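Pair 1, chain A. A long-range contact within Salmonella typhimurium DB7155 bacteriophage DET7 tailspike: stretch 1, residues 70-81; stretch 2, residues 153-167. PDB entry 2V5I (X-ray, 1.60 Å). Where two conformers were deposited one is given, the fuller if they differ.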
# COMPACT_ATOMS: atom_id res chain seq x y z
N ILE A 70 6.18 2.59 40.49
CA ILE A 70 5.24 3.62 40.81
C ILE A 70 5.96 4.84 41.40
O ILE A 70 6.68 4.72 42.41
CB ILE A 70 4.17 3.09 41.82
CG1 ILE A 70 3.49 1.80 41.28
CG2 ILE A 70 3.15 4.17 42.14
CD1 ILE A 70 2.70 1.04 42.28
N GLY A 71 5.69 6.01 40.86
CA GLY A 71 6.29 7.23 41.40
C GLY A 71 6.01 8.42 40.51
O GLY A 71 5.61 8.24 39.36
N ASP A 72 6.23 9.62 41.05
CA ASP A 72 6.15 10.84 40.28
C ASP A 72 7.58 11.20 39.95
O ASP A 72 8.44 11.18 40.83
CB ASP A 72 5.51 11.99 41.05
CG ASP A 72 4.05 11.80 41.30
OD1 ASP A 72 3.39 11.05 40.55
OD2 ASP A 72 3.52 12.40 42.30
N GLY A 73 7.88 11.54 38.70
CA GLY A 73 9.25 11.93 38.35
C GLY A 73 10.00 10.82 37.64
O GLY A 73 9.41 9.86 37.16
N ALA A 74 11.34 10.88 37.70
CA ALA A 74 12.17 10.01 36.89
C ALA A 74 12.85 8.92 37.73
O ALA A 74 13.39 9.19 38.84
CB ALA A 74 13.25 10.84 36.18
N LEU A 75 12.77 7.68 37.23
CA LEU A 75 13.57 6.56 37.68
C LEU A 75 14.68 6.42 36.65
O LEU A 75 14.41 6.23 35.47
CB LEU A 75 12.71 5.31 37.76
CG LEU A 75 13.39 4.02 38.16
CD1 LEU A 75 14.10 4.16 39.54
CD2 LEU A 75 12.41 2.86 38.13
N ILE A 76 15.94 6.62 37.08
CA ILE A 76 17.09 6.78 36.18
C ILE A 76 17.97 5.54 36.18
O ILE A 76 18.46 5.15 37.23
CB ILE A 76 17.94 8.01 36.55
CG1 ILE A 76 17.07 9.26 36.54
CG2 ILE A 76 19.19 8.12 35.63
CD1 ILE A 76 17.68 10.45 37.28
N PHE A 77 18.21 4.99 34.99
CA PHE A 77 19.03 3.78 34.81
C PHE A 77 20.33 4.18 34.09
O PHE A 77 20.33 4.52 32.89
CB PHE A 77 18.32 2.71 33.96
CG PHE A 77 17.20 1.93 34.66
CD1 PHE A 77 16.75 2.25 35.93
CD2 PHE A 77 16.61 0.84 34.02
CE1 PHE A 77 15.73 1.47 36.54
CE2 PHE A 77 15.64 0.08 34.60
CZ PHE A 77 15.18 0.40 35.86
N ASN A 78 21.46 4.11 34.84
CA ASN A 78 22.79 4.44 34.35
C ASN A 78 23.65 3.22 34.16
O ASN A 78 23.51 2.21 34.86
CB ASN A 78 23.50 5.32 35.40
CG ASN A 78 22.83 6.65 35.61
OD1 ASN A 78 22.68 7.43 34.70
ND2 ASN A 78 22.43 6.93 36.86
N ASN A 79 24.56 3.32 33.18
CA ASN A 79 25.55 2.29 32.91
C ASN A 79 24.99 0.90 32.61
O ASN A 79 25.60 -0.11 32.93
CB ASN A 79 26.55 2.23 34.05
CG ASN A 79 27.21 3.55 34.31
OD1 ASN A 79 27.61 4.25 33.37
ND2 ASN A 79 27.36 3.89 35.58
N MET A 80 23.84 0.84 31.91
CA MET A 80 23.39 -0.45 31.39
C MET A 80 24.35 -0.98 30.35
O MET A 80 24.79 -0.25 29.47
CB MET A 80 22.01 -0.34 30.77
CG MET A 80 20.92 0.14 31.77
SD MET A 80 19.21 -0.02 31.16
CE MET A 80 18.99 -1.77 31.37
N GLY A 81 24.60 -2.29 30.41
CA GLY A 81 25.45 -2.92 29.41
C GLY A 81 24.75 -3.10 28.10
O GLY A 81 23.52 -3.21 28.03
N HIS A 153 2.78 18.74 36.34
CA HIS A 153 3.68 18.09 35.40
C HIS A 153 3.93 16.65 35.83
O HIS A 153 5.05 16.25 36.13
CB HIS A 153 5.00 18.87 35.23
CG HIS A 153 5.72 19.13 36.52
ND1 HIS A 153 5.50 20.27 37.27
CD2 HIS A 153 6.65 18.41 37.19
CE1 HIS A 153 6.27 20.24 38.35
NE2 HIS A 153 6.96 19.11 38.33
N ILE A 154 2.85 15.88 35.89
CA ILE A 154 2.89 14.48 36.37
C ILE A 154 3.24 13.47 35.25
O ILE A 154 2.54 13.35 34.23
CB ILE A 154 1.55 14.06 37.02
CG1 ILE A 154 1.24 14.97 38.21
CG2 ILE A 154 1.61 12.63 37.47
CD1 ILE A 154 2.33 15.00 39.27
N ALA A 155 4.32 12.73 35.49
CA ALA A 155 4.62 11.54 34.69
C ALA A 155 5.51 10.66 35.49
O ALA A 155 6.37 11.16 36.26
CB ALA A 155 5.27 11.91 33.40
N ALA A 156 5.33 9.36 35.37
CA ALA A 156 6.33 8.39 35.84
C ALA A 156 7.26 8.07 34.66
O ALA A 156 6.83 7.42 33.75
CB ALA A 156 5.70 7.10 36.28
N THR A 157 8.50 8.52 34.74
CA THR A 157 9.44 8.44 33.62
C THR A 157 10.51 7.39 33.91
O THR A 157 11.21 7.48 34.92
CB THR A 157 10.11 9.79 33.33
OG1 THR A 157 9.11 10.75 33.01
CG2 THR A 157 11.11 9.65 32.13
N LEU A 158 10.67 6.45 32.97
CA LEU A 158 11.87 5.60 32.93
C LEU A 158 12.91 6.29 32.05
O LEU A 158 12.70 6.44 30.87
CB LEU A 158 11.60 4.18 32.44
CG LEU A 158 12.79 3.24 32.62
CD1 LEU A 158 13.18 3.10 34.06
CD2 LEU A 158 12.42 1.91 32.03
N ASP A 159 14.03 6.70 32.65
CA ASP A 159 15.05 7.56 32.00
C ASP A 159 16.30 6.69 31.86
O ASP A 159 17.03 6.47 32.82
CB ASP A 159 15.26 8.83 32.87
CG ASP A 159 16.25 9.81 32.31
OD1 ASP A 159 17.11 9.42 31.48
OD2 ASP A 159 16.16 11.02 32.72
N ILE A 160 16.56 6.23 30.64
CA ILE A 160 17.74 5.39 30.34
C ILE A 160 18.81 6.28 29.72
O ILE A 160 18.57 6.99 28.76
CB ILE A 160 17.33 4.24 29.43
CG1 ILE A 160 16.38 3.30 30.22
CG2 ILE A 160 18.58 3.50 28.95
CD1 ILE A 160 15.87 2.21 29.44
N ARG A 161 20.01 6.29 30.33
CA ARG A 161 21.04 7.27 30.00
C ARG A 161 22.29 6.66 29.38
O ARG A 161 22.80 5.65 29.87
CB ARG A 161 21.44 8.02 31.28
CG ARG A 161 20.32 8.85 31.72
CD ARG A 161 20.66 9.82 32.73
NE ARG A 161 19.47 10.56 33.07
CZ ARG A 161 19.41 11.50 34.01
NH1 ARG A 161 20.52 11.82 34.69
NH2 ARG A 161 18.25 12.12 34.27
N SER A 162 22.71 7.20 28.25
CA SER A 162 23.95 6.80 27.56
C SER A 162 24.15 5.29 27.39
O SER A 162 25.22 4.75 27.71
CB SER A 162 25.15 7.44 28.27
OG SER A 162 25.06 8.86 28.26
N ALA A 163 23.14 4.64 26.86
CA ALA A 163 23.17 3.20 26.62
C ALA A 163 23.24 2.92 25.11
O ALA A 163 22.93 3.77 24.28
CB ALA A 163 21.96 2.55 27.22
N SER A 164 23.63 1.70 24.79
CA SER A 164 23.69 1.24 23.41
C SER A 164 23.02 -0.13 23.34
O SER A 164 23.27 -0.98 24.21
CB SER A 164 25.15 1.15 22.98
OG SER A 164 25.25 0.48 21.76
N ARG A 165 22.18 -0.36 22.32
CA ARG A 165 21.56 -1.68 22.07
C ARG A 165 20.77 -2.19 23.26
O ARG A 165 20.96 -3.35 23.71
CB ARG A 165 22.65 -2.72 21.67
CG ARG A 165 23.56 -2.29 20.55
CD ARG A 165 23.33 -2.97 19.23
NE ARG A 165 24.34 -2.50 18.26
CZ ARG A 165 24.21 -2.44 16.93
NH1 ARG A 165 23.10 -2.83 16.32
NH2 ARG A 165 25.22 -1.98 16.20
N VAL A 166 20.01 -1.32 23.87
CA VAL A 166 19.08 -1.71 24.93
C VAL A 166 17.72 -1.76 24.30
O VAL A 166 17.35 -0.85 23.55
CB VAL A 166 19.13 -0.77 26.12
CG1 VAL A 166 17.97 -1.03 27.13
CG2 VAL A 166 20.48 -0.83 26.77
N GLU A 167 16.99 -2.83 24.59
CA GLU A 167 15.60 -3.01 24.08
C GLU A 167 14.62 -3.04 25.23
O GLU A 167 14.86 -3.74 26.21
CB GLU A 167 15.47 -4.33 23.37
CG GLU A 167 16.09 -4.31 22.00
CD GLU A 167 15.49 -5.38 21.07
OE1 GLU A 167 14.68 -6.21 21.54
OE2 GLU A 167 15.84 -5.39 19.87
O HOH W 1 22.10 3.15 31.03
O HOH W 2 23.19 10.43 34.80
O HOH W 3 25.06 5.55 31.49
O HOH W 4 25.02 0.11 26.74
O HOH W 5 25.65 2.45 29.53

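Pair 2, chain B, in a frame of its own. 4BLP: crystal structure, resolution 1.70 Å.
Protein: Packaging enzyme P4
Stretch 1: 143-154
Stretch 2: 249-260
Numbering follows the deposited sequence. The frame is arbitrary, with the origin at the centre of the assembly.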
# COMPACT_ATOMS: atom_id res chain seq x y z
N ASN B 143 18.43 -26.34 -33.19
CA ASN B 143 17.79 -25.15 -33.74
C ASN B 143 16.86 -24.47 -32.74
O ASN B 143 15.75 -24.09 -33.09
CB ASN B 143 17.01 -25.56 -35.00
CG ASN B 143 15.92 -26.59 -34.75
OD1 ASN B 143 15.91 -27.31 -33.74
ND2 ASN B 143 14.96 -26.61 -35.65
N HIS B 144 17.38 -24.21 -31.53
CA HIS B 144 16.64 -23.49 -30.49
C HIS B 144 16.39 -22.07 -31.00
O HIS B 144 17.33 -21.44 -31.52
CB HIS B 144 17.47 -23.50 -29.20
CG HIS B 144 16.74 -23.15 -27.93
ND1 HIS B 144 16.04 -21.96 -27.80
CD2 HIS B 144 16.66 -23.84 -26.77
CE1 HIS B 144 15.55 -21.95 -26.56
NE2 HIS B 144 15.87 -23.08 -25.91
N LEU B 145 15.15 -21.53 -30.89
CA LEU B 145 14.98 -20.13 -31.32
C LEU B 145 15.75 -19.19 -30.40
O LEU B 145 16.02 -19.52 -29.24
CB LEU B 145 13.49 -19.71 -31.27
CG LEU B 145 12.59 -20.32 -32.38
CD1 LEU B 145 11.14 -19.86 -32.17
CD2 LEU B 145 13.09 -19.92 -33.79
N SER B 146 16.07 -17.99 -30.92
CA SER B 146 16.65 -16.95 -30.09
C SER B 146 15.61 -16.58 -29.01
O SER B 146 14.40 -16.64 -29.26
CB SER B 146 17.00 -15.72 -30.92
OG SER B 146 18.00 -16.03 -31.88
N GLY B 147 16.10 -16.21 -27.85
CA GLY B 147 15.25 -15.89 -26.71
C GLY B 147 15.97 -16.24 -25.43
O GLY B 147 17.19 -16.18 -25.34
N LEU B 148 15.18 -16.63 -24.42
CA LEU B 148 15.66 -17.01 -23.11
C LEU B 148 15.27 -18.43 -22.86
O LEU B 148 14.11 -18.79 -23.12
CB LEU B 148 15.00 -16.05 -22.09
CG LEU B 148 15.25 -16.31 -20.60
CD1 LEU B 148 16.77 -16.17 -20.25
CD2 LEU B 148 14.41 -15.33 -19.74
N HIS B 149 16.21 -19.24 -22.33
CA HIS B 149 15.93 -20.62 -21.91
C HIS B 149 16.08 -20.63 -20.40
O HIS B 149 17.15 -20.31 -19.91
CB HIS B 149 16.91 -21.63 -22.55
CG HIS B 149 16.56 -23.05 -22.24
ND1 HIS B 149 15.97 -23.87 -23.19
CD2 HIS B 149 16.67 -23.74 -21.07
CE1 HIS B 149 15.78 -25.04 -22.59
NE2 HIS B 149 16.17 -25.01 -21.32
N VAL B 150 15.05 -20.99 -19.66
CA VAL B 150 15.21 -20.98 -18.21
C VAL B 150 15.33 -22.41 -17.68
O VAL B 150 14.66 -23.32 -18.19
CB VAL B 150 14.09 -20.20 -17.47
CG1 VAL B 150 14.10 -18.72 -17.89
CG2 VAL B 150 12.73 -20.82 -17.73
N VAL B 151 16.15 -22.58 -16.65
CA VAL B 151 16.35 -23.86 -15.98
C VAL B 151 15.73 -23.69 -14.62
O VAL B 151 16.20 -22.88 -13.84
CB VAL B 151 17.86 -24.24 -15.92
CG1 VAL B 151 18.08 -25.55 -15.13
CG2 VAL B 151 18.42 -24.33 -17.35
N VAL B 152 14.66 -24.47 -14.33
CA VAL B 152 13.84 -24.28 -13.15
C VAL B 152 13.93 -25.43 -12.18
O VAL B 152 14.03 -26.58 -12.58
CB VAL B 152 12.34 -24.08 -13.59
CG1 VAL B 152 11.47 -23.64 -12.43
CG2 VAL B 152 12.23 -23.03 -14.71
N GLY B 153 13.85 -25.12 -10.89
CA GLY B 153 13.85 -26.14 -9.86
C GLY B 153 13.99 -25.49 -8.51
O GLY B 153 14.45 -24.35 -8.44
N GLY B 154 13.64 -26.22 -7.45
CA GLY B 154 13.70 -25.68 -6.10
C GLY B 154 15.09 -25.65 -5.52
O GLY B 154 16.09 -25.96 -6.18
N LEU B 249 17.64 -9.47 -30.75
CA LEU B 249 19.11 -9.37 -30.92
C LEU B 249 19.73 -10.67 -31.48
O LEU B 249 20.94 -10.72 -31.69
CB LEU B 249 19.73 -8.99 -29.55
CG LEU B 249 19.21 -7.65 -28.95
CD1 LEU B 249 19.73 -7.45 -27.55
CD2 LEU B 249 19.59 -6.45 -29.86
N GLY B 250 18.88 -11.66 -31.75
CA GLY B 250 19.30 -12.95 -32.33
C GLY B 250 20.24 -13.76 -31.44
O GLY B 250 21.08 -14.50 -31.94
N VAL B 251 20.06 -13.68 -30.13
CA VAL B 251 20.90 -14.41 -29.19
C VAL B 251 20.06 -15.34 -28.34
O VAL B 251 18.84 -15.18 -28.25
CB VAL B 251 21.75 -13.46 -28.28
CG1 VAL B 251 22.70 -12.60 -29.12
CG2 VAL B 251 20.86 -12.59 -27.36
N LEU B 252 20.75 -16.28 -27.67
CA LEU B 252 20.10 -17.17 -26.71
C LEU B 252 20.80 -17.03 -25.38
O LEU B 252 22.04 -17.19 -25.32
CB LEU B 252 20.12 -18.64 -27.19
CG LEU B 252 19.59 -19.65 -26.15
CD1 LEU B 252 18.08 -19.48 -25.95
CD2 LEU B 252 19.83 -21.09 -26.65
N LEU B 253 20.05 -16.71 -24.32
CA LEU B 253 20.57 -16.68 -22.96
C LEU B 253 19.96 -17.84 -22.21
O LEU B 253 18.81 -18.20 -22.47
CB LEU B 253 20.23 -15.36 -22.20
CG LEU B 253 20.84 -14.09 -22.78
CD1 LEU B 253 20.53 -12.87 -21.90
CD2 LEU B 253 22.33 -14.24 -23.03
N VAL B 254 20.73 -18.43 -21.29
CA VAL B 254 20.27 -19.54 -20.46
C VAL B 254 20.32 -19.04 -19.02
O VAL B 254 21.33 -18.45 -18.64
CB VAL B 254 21.10 -20.83 -20.65
CG1 VAL B 254 20.57 -21.95 -19.74
CG2 VAL B 254 21.07 -21.26 -22.13
N ALA B 255 19.25 -19.20 -18.24
CA ALA B 255 19.31 -18.71 -16.86
C ALA B 255 18.67 -19.68 -15.89
O ALA B 255 17.61 -20.21 -16.20
CB ALA B 255 18.61 -17.37 -16.77
N ALA B 256 19.29 -19.87 -14.70
CA ALA B 256 18.70 -20.66 -13.62
C ALA B 256 17.68 -19.80 -12.88
O ALA B 256 17.93 -18.62 -12.61
CB ALA B 256 19.78 -21.15 -12.65
N ILE B 257 16.53 -20.38 -12.52
CA ILE B 257 15.56 -19.64 -11.74
C ILE B 257 14.80 -20.57 -10.80
O ILE B 257 14.51 -21.71 -11.16
CB ILE B 257 14.60 -18.85 -12.69
CG1 ILE B 257 13.80 -17.78 -11.94
CG2 ILE B 257 13.67 -19.78 -13.52
CD1 ILE B 257 13.11 -16.76 -12.91
N ASN B 258 14.52 -20.08 -9.60
CA ASN B 258 13.70 -20.82 -8.61
C ASN B 258 12.55 -19.89 -8.25
O ASN B 258 12.78 -18.98 -7.46
CB ASN B 258 14.52 -21.25 -7.40
CG ASN B 258 13.65 -21.81 -6.28
OD1 ASN B 258 12.45 -22.06 -6.45
ND2 ASN B 258 14.25 -22.06 -5.12
N PRO B 259 11.34 -20.04 -8.84
CA PRO B 259 10.28 -19.07 -8.60
C PRO B 259 9.65 -19.11 -7.21
O PRO B 259 8.86 -18.22 -6.86
CB PRO B 259 9.24 -19.40 -9.69
CG PRO B 259 9.42 -20.87 -9.92
CD PRO B 259 10.92 -21.06 -9.84
N MET B 260 10.02 -20.13 -6.40
CA MET B 260 9.56 -20.29 -5.01
C MET B 260 8.04 -20.31 -4.90
O MET B 260 7.43 -19.59 -4.09
CB MET B 260 10.17 -19.23 -4.09
CG MET B 260 11.65 -19.33 -3.98
SD MET B 260 12.26 -18.42 -2.54
CE MET B 260 13.96 -18.96 -2.57

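Both pairs join two parallel β-strands distant in sequence, A:73-78 with A:156-161 in pair 1 and B:147-152 with B:252-257 in pair 2; in each the strand axes diverge by 26°, and 14 central residues superpose with an RMSD of 0.8 Å. The first six hydrogen bonds of the ladder match. It starts at matched glycines, A:Gly73 N to A:Ala155 O (2.9 Å) and B:Gly147 N to B:Val251 O (3.0 Å), and then alternates between the strands, as in A:Leu75 N to A:Thr157 O (2.8 Å) and B:His149 N to B:Leu253 O (2.8 Å). Each glycine has positive phi and extended psi, angles at which a CB would jam against the preceding carbonyl O. The ladders end differently. In pair 1 the last direct bond is A:Arg161 N to A:Phe77 O (3.1 Å). In pair 2, B:Ile257 N to B:Val151 O (2.8 Å) is followed by a weak bond, B:Gly153 N to B:Ile257 O (3.5 Å); at the matching place in pair 1, water 3 bridges A:Asn79 N and A:Arg161 O (2.8 Å to each), and water 1 also donates to both A:Phe77 O and A:Arg161 O and accepts from A:Met80 N.

The sheet face bearing A:Leu75, A:Phe77 and A:Leu158 matches that bearing B:His149, B:Val151 and B:Val254. In pair 1, A:Leu158 CD1 sits over the A:Phe77 ring, 3.8 Å from A:Phe77 CZ, and also meets A:Leu75 CD2 at 4.1 Å. In pair 2 two valines fill the corresponding places, B:Val151 CG2 lying 4.0 Å from B:Val254 CG1. A contact over a ring face lies here at the start of the strands: B:Leu252, matching the small A:Ala156, lays CD2 over the B:His144 ring and brings CD1 to 3.6 Å from B:His144 CE1. That ring is held by a hydrogen bond between B:His144 NE2 and B:His149 ND1 (2.8 Å).

The other face shows a clear chemical contrast. A:Asp159 and A:Arg161 form a salt bridge along one strand (A:Arg161 NH2 to A:Asp159 OD2, 2.8 Å), and A:Ile76 CD1 covers one face of the guanidinium, 3.5 Å from A:Arg161 NH2. At the matching positions B:Ala255, B:Ile257 and B:Val150 are wholly apolar: B:Leu148 CD1 reaches B:Ala255 CB at 4.1 Å, and B:Val150 CB lies 4.0 Å from B:Ile257 CG2. A:Asn78 and B:Val152 also coincide. Water 2 links A:Asn78 OD1 to A:Arg161 NH1 (3.0 Å to each), whereas B:Val152 CG2 packs directly on B:Ile257 CG2 (3.7 Å).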